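Hypothetical protein (Staphylococcus aureus subsp. aureus, PDB 2IL5) is of unknown function but belongs to the Activator of Hsp90 ATPase homolog 1-like proteins of Bet v 1-like fold and may bind a hydrophobic ligand. Local coordinates at residues 27-32 and 163-168; 31-36 and 104-109. All blocks are in the same frame, centred on the assembly; numbering follows the deposited sequence.

Contact 1 of 2, residues 27-32 and 163-168; sequences ELVYEA and HVIETS
With chi1 at -56°, Ile165 sets CG1 beside its own backbone N and sends CG2 anti to that N, so its two branches spread over different parts of helix 26-32; chi2, at 162°, carries CD1 on to the Val29 and Ala32 end. Ile165 CG2 lies 4.1 Å from Leu28 CB. The longer branch works deeper: Ile165 CD1 is 3.9 Å from Ala32 CB and 4.1 Å from Val29 CA, which places the methyl against the helix backbone itself. Val29 joins more loosely from its flank, its CG2 standing 4.3 Å from Ile165 CD1. The small Ala32 side chain probably helps to admit CD1. The backbones come closest at Leu28 and Ile165, whose CA atoms are 7.0 Å apart. Phe24 packs on Ile165, and Met161 on Val29 and Ala32.

Helix 136-166 runs out just here, Thr167 being the first residue to leave helical geometry. Two of its last carbonyls are each gripped twice. His163 O takes Thr167 N and, from the other face of its plane, Thr167 OG1; Ile165 O takes Ser168 N and Ser168 OG from one face, the hydroxyl OG lying 2.7 Å from Ile165 O. These carbonyls are thus capped from within 163-168, while between the two segments the contact is apolar, with no directional bond.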
# COMPACT_ATOMS: atom_id res chain seq x y z
N GLU A 27 15.54 5.86 -6.27
CA GLU A 27 14.82 6.42 -7.40
C GLU A 27 13.93 5.44 -8.18
O GLU A 27 12.84 5.82 -8.61
CB GLU A 27 15.81 7.03 -8.38
CG GLU A 27 15.29 7.03 -9.81
CD GLU A 27 16.06 7.93 -10.72
OE1 GLU A 27 17.30 7.77 -10.82
OE2 GLU A 27 15.41 8.78 -11.37
N LEU A 28 14.43 4.23 -8.44
CA LEU A 28 13.63 3.21 -9.16
C LEU A 28 12.49 2.67 -8.30
O LEU A 28 11.38 2.49 -8.80
CB LEU A 28 14.49 2.08 -9.72
CG LEU A 28 15.29 2.40 -11.00
CD1 LEU A 28 16.08 1.18 -11.39
CD2 LEU A 28 14.44 2.89 -12.19
N VAL A 29 12.76 2.42 -7.02
CA VAL A 29 11.71 2.02 -6.08
C VAL A 29 10.69 3.14 -5.80
O VAL A 29 9.48 2.87 -5.76
CB VAL A 29 12.29 1.46 -4.76
CG1 VAL A 29 11.15 0.93 -3.88
CG2 VAL A 29 13.27 0.32 -5.09
N TYR A 30 11.16 4.37 -5.64
CA TYR A 30 10.29 5.52 -5.37
C TYR A 30 9.36 5.74 -6.54
O TYR A 30 8.19 5.98 -6.36
CB TYR A 30 11.12 6.78 -5.07
CG TYR A 30 10.31 8.05 -4.83
CD1 TYR A 30 10.08 8.98 -5.87
CD2 TYR A 30 9.81 8.35 -3.55
CE1 TYR A 30 9.33 10.14 -5.66
CE2 TYR A 30 9.06 9.50 -3.32
CZ TYR A 30 8.82 10.39 -4.36
OH TYR A 30 8.09 11.56 -4.11
N GLU A 31 9.90 5.66 -7.75
CA GLU A 31 9.11 5.74 -8.97
C GLU A 31 7.91 4.76 -9.01
O GLU A 31 6.81 5.13 -9.45
CB GLU A 31 10.01 5.52 -10.19
CG GLU A 31 9.36 5.88 -11.54
CD GLU A 31 10.32 5.75 -12.76
OE1 GLU A 31 10.91 4.67 -13.00
OE2 GLU A 31 10.47 6.75 -13.49
N ALA A 32 8.13 3.52 -8.55
CA ALA A 32 7.07 2.49 -8.52
C ALA A 32 5.81 2.96 -7.80
O ALA A 32 4.70 2.55 -8.16
CB ALA A 32 7.60 1.21 -7.88
N HIS A 163 8.99 -7.22 -9.67
CA HIS A 163 9.05 -7.64 -11.07
C HIS A 163 8.69 -6.53 -12.03
O HIS A 163 9.27 -6.45 -13.09
CB HIS A 163 8.18 -8.85 -11.32
CG HIS A 163 8.64 -10.07 -10.58
ND1 HIS A 163 9.59 -10.93 -11.09
CD2 HIS A 163 8.28 -10.57 -9.37
CE1 HIS A 163 9.80 -11.91 -10.22
NE2 HIS A 163 9.01 -11.71 -9.17
N VAL A 164 7.76 -5.65 -11.67
CA VAL A 164 7.46 -4.49 -12.49
C VAL A 164 8.71 -3.62 -12.61
O VAL A 164 9.00 -3.09 -13.69
CB VAL A 164 6.30 -3.65 -11.89
CG1 VAL A 164 6.22 -2.24 -12.55
CG2 VAL A 164 4.97 -4.41 -11.99
N ILE A 165 9.47 -3.48 -11.52
CA ILE A 165 10.73 -2.73 -11.58
C ILE A 165 11.81 -3.48 -12.40
O ILE A 165 12.46 -2.89 -13.27
CB ILE A 165 11.25 -2.31 -10.17
CG1 ILE A 165 10.21 -1.50 -9.40
CG2 ILE A 165 12.54 -1.47 -10.30
CD1 ILE A 165 10.46 -1.44 -7.90
N GLU A 166 11.98 -4.77 -12.11
CA GLU A 166 12.91 -5.64 -12.80
C GLU A 166 12.73 -5.62 -14.34
O GLU A 166 13.71 -5.63 -15.07
CB GLU A 166 12.74 -7.07 -12.27
CG GLU A 166 13.59 -8.13 -12.96
CD GLU A 166 14.86 -8.45 -12.19
OE1 GLU A 166 15.96 -7.98 -12.61
OE2 GLU A 166 14.75 -9.17 -11.14
N THR A 167 11.48 -5.58 -14.80
CA THR A 167 11.15 -5.63 -16.23
C THR A 167 11.05 -4.23 -16.88
O THR A 167 10.50 -4.07 -17.97
CB THR A 167 9.83 -6.40 -16.49
OG1 THR A 167 9.60 -7.39 -15.42
CG2 THR A 167 9.88 -7.11 -17.86
N SER A 168 11.55 -3.21 -16.19
CA SER A 168 11.84 -1.96 -16.87
C SER A 168 13.36 -1.84 -17.01
O SER A 168 13.88 -0.91 -17.64
CB SER A 168 11.25 -0.78 -16.10
OG SER A 168 11.72 -0.76 -14.77

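Contact 2 of 2, residues 31-36 and 104-109; sequences EAWTKK and DVIEVE
The inner face of the antiparallel sheet, where it curves around the long C-terminal helix, receives the indole of Trp33 from segment 31-36 at the end of helix 26-32. The ring settles on Val108 of strand 104-112: Val108 CG1 sits 3.8 Å from the centroid of the six-membered ring of Trp33 and only 2° off its normal, a CH-pi contact centred on the face. That methyl is placed by chi1 of 62°, which lodges it between the backbone N and the carbonyl carbon of Val108. Val108 CG2 reaches Trp33 CZ2 at 4.0 Å.

In a Bet v 1-like fold such as this, two short helices lie between the first two strands of the chain and sit against the end of the long C-terminal helix. Trp33, beside the first of them, projects between sheet and long helix, where Phe158 and Met161 also touch it. Two residues back along the strand, Ile106 points to the same side as Val108. Ile106 CG2 approaches the far end of the benzo ring obliquely, 3.8 Å from CZ3 and 4.1 Å from CH2 of Trp33. The indole thus spans two successive inward-facing residues without any hydrogen bond to the strand. Trp42 and Phe110 each meet it edge-to-face, adding aromatic contacts to the aliphatic ones. On the strand's outer side, Glu107 turns away from the tryptophan and forms a salt bridge with Lys91.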
# COMPACT_ATOMS: atom_id res chain seq x y z
N GLU A 31 9.90 5.66 -7.75
CA GLU A 31 9.11 5.74 -8.97
C GLU A 31 7.91 4.76 -9.01
O GLU A 31 6.81 5.13 -9.45
CB GLU A 31 10.01 5.52 -10.19
CG GLU A 31 9.36 5.88 -11.54
CD GLU A 31 10.32 5.75 -12.76
OE1 GLU A 31 10.91 4.67 -13.00
OE2 GLU A 31 10.47 6.75 -13.49
N ALA A 32 8.13 3.52 -8.55
CA ALA A 32 7.07 2.49 -8.52
C ALA A 32 5.81 2.96 -7.80
O ALA A 32 4.70 2.55 -8.16
CB ALA A 32 7.60 1.21 -7.88
N TRP A 33 6.01 3.84 -6.80
CA TRP A 33 5.00 4.33 -5.86
C TRP A 33 4.32 5.58 -6.35
O TRP A 33 3.31 5.99 -5.78
CB TRP A 33 5.62 4.63 -4.47
CG TRP A 33 5.86 3.38 -3.60
CD1 TRP A 33 6.97 2.55 -3.63
CD2 TRP A 33 4.99 2.86 -2.58
NE1 TRP A 33 6.83 1.54 -2.68
CE2 TRP A 33 5.63 1.70 -2.03
CE3 TRP A 33 3.74 3.24 -2.07
CZ2 TRP A 33 5.04 0.94 -0.99
CZ3 TRP A 33 3.15 2.45 -1.04
CH2 TRP A 33 3.80 1.32 -0.52
N THR A 34 4.89 6.19 -7.38
CA THR A 34 4.51 7.57 -7.71
C THR A 34 4.28 7.78 -9.17
O THR A 34 3.97 8.89 -9.62
CB THR A 34 5.57 8.61 -7.20
OG1 THR A 34 6.84 8.28 -7.73
CG2 THR A 34 5.61 8.65 -5.66
N LYS A 35 4.42 6.69 -9.92
CA LYS A 35 4.06 6.69 -11.32
C LYS A 35 2.88 5.81 -11.65
O LYS A 35 2.92 4.59 -11.48
CB LYS A 35 5.26 6.30 -12.19
CG LYS A 35 5.77 7.47 -13.01
CD LYS A 35 4.65 7.92 -14.00
CE LYS A 35 4.32 6.82 -15.05
NZ LYS A 35 2.94 6.93 -15.66
N LYS A 36 1.83 6.46 -12.16
CA LYS A 36 0.56 5.83 -12.56
C LYS A 36 0.66 4.51 -13.34
O LYS A 36 0.02 3.51 -12.98
CB LYS A 36 -0.22 6.82 -13.42
CG LYS A 36 -1.70 6.71 -13.27
CD LYS A 36 -2.39 6.95 -14.57
CE LYS A 36 -2.18 8.35 -15.06
NZ LYS A 36 -2.35 8.38 -16.51
N ASP A 104 -6.95 4.28 6.26
CA ASP A 104 -5.71 3.66 6.55
C ASP A 104 -4.54 4.59 6.14
O ASP A 104 -4.64 5.42 5.24
CB ASP A 104 -5.58 2.33 5.84
CG ASP A 104 -6.80 1.41 6.07
OD1 ASP A 104 -7.52 1.54 7.09
OD2 ASP A 104 -6.98 0.51 5.20
N VAL A 105 -3.43 4.39 6.82
CA VAL A 105 -2.24 5.19 6.65
C VAL A 105 -1.15 4.29 6.13
O VAL A 105 -0.91 3.25 6.66
CB VAL A 105 -1.83 5.87 8.02
CG1 VAL A 105 -0.36 6.32 8.01
CG2 VAL A 105 -2.80 7.04 8.36
N ILE A 106 -0.50 4.73 5.06
CA ILE A 106 0.79 4.17 4.61
C ILE A 106 1.92 5.21 4.78
O ILE A 106 1.79 6.34 4.36
CB ILE A 106 0.70 3.75 3.11
CG1 ILE A 106 -0.13 2.45 3.00
CG2 ILE A 106 2.11 3.59 2.48
CD1 ILE A 106 -0.43 1.99 1.52
N GLU A 107 3.01 4.82 5.42
CA GLU A 107 4.23 5.66 5.45
C GLU A 107 5.38 4.77 5.01
O GLU A 107 5.61 3.74 5.62
CB GLU A 107 4.48 6.27 6.80
CG GLU A 107 3.33 7.18 7.23
CD GLU A 107 3.41 7.70 8.63
OE1 GLU A 107 4.25 7.23 9.43
OE2 GLU A 107 2.62 8.65 8.95
N VAL A 108 6.04 5.13 3.92
CA VAL A 108 7.07 4.30 3.36
C VAL A 108 8.33 5.15 3.08
O VAL A 108 8.29 6.16 2.38
CB VAL A 108 6.58 3.46 2.11
CG1 VAL A 108 6.14 4.36 0.98
CG2 VAL A 108 7.69 2.46 1.63
N GLU A 109 9.45 4.73 3.67
CA GLU A 109 10.71 5.41 3.50
C GLU A 109 11.72 4.58 2.70
O GLU A 109 11.82 3.37 2.88
CB GLU A 109 11.27 5.83 4.86
CG GLU A 109 11.99 7.17 4.78
CD GLU A 109 12.48 7.70 6.11
OE1 GLU A 109 12.16 7.14 7.19
OE2 GLU A 109 13.19 8.74 6.06

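In the fold
Contacts 1 and 2 start from one short part of the chain, segments 27-32 and 31-36, which overlap at Glu31 and Ala32; their centres are about 12 Å apart. Along the chain that part comes first, then strand 104-112 of contact 2, and last the end of helix 136-166 in contact 1. The early helix is therefore joined to the C-terminal helix through contact 1 and to an interior strand, 104-112, of the antiparallel sheet through contact 2, the latter nearer the chain centre (about 7 Å against 15 Å, from the contact centres). Met161 touches Val29, Ala32 and Trp33, bridging the two sites in one apolar interior that unites helices and sheet.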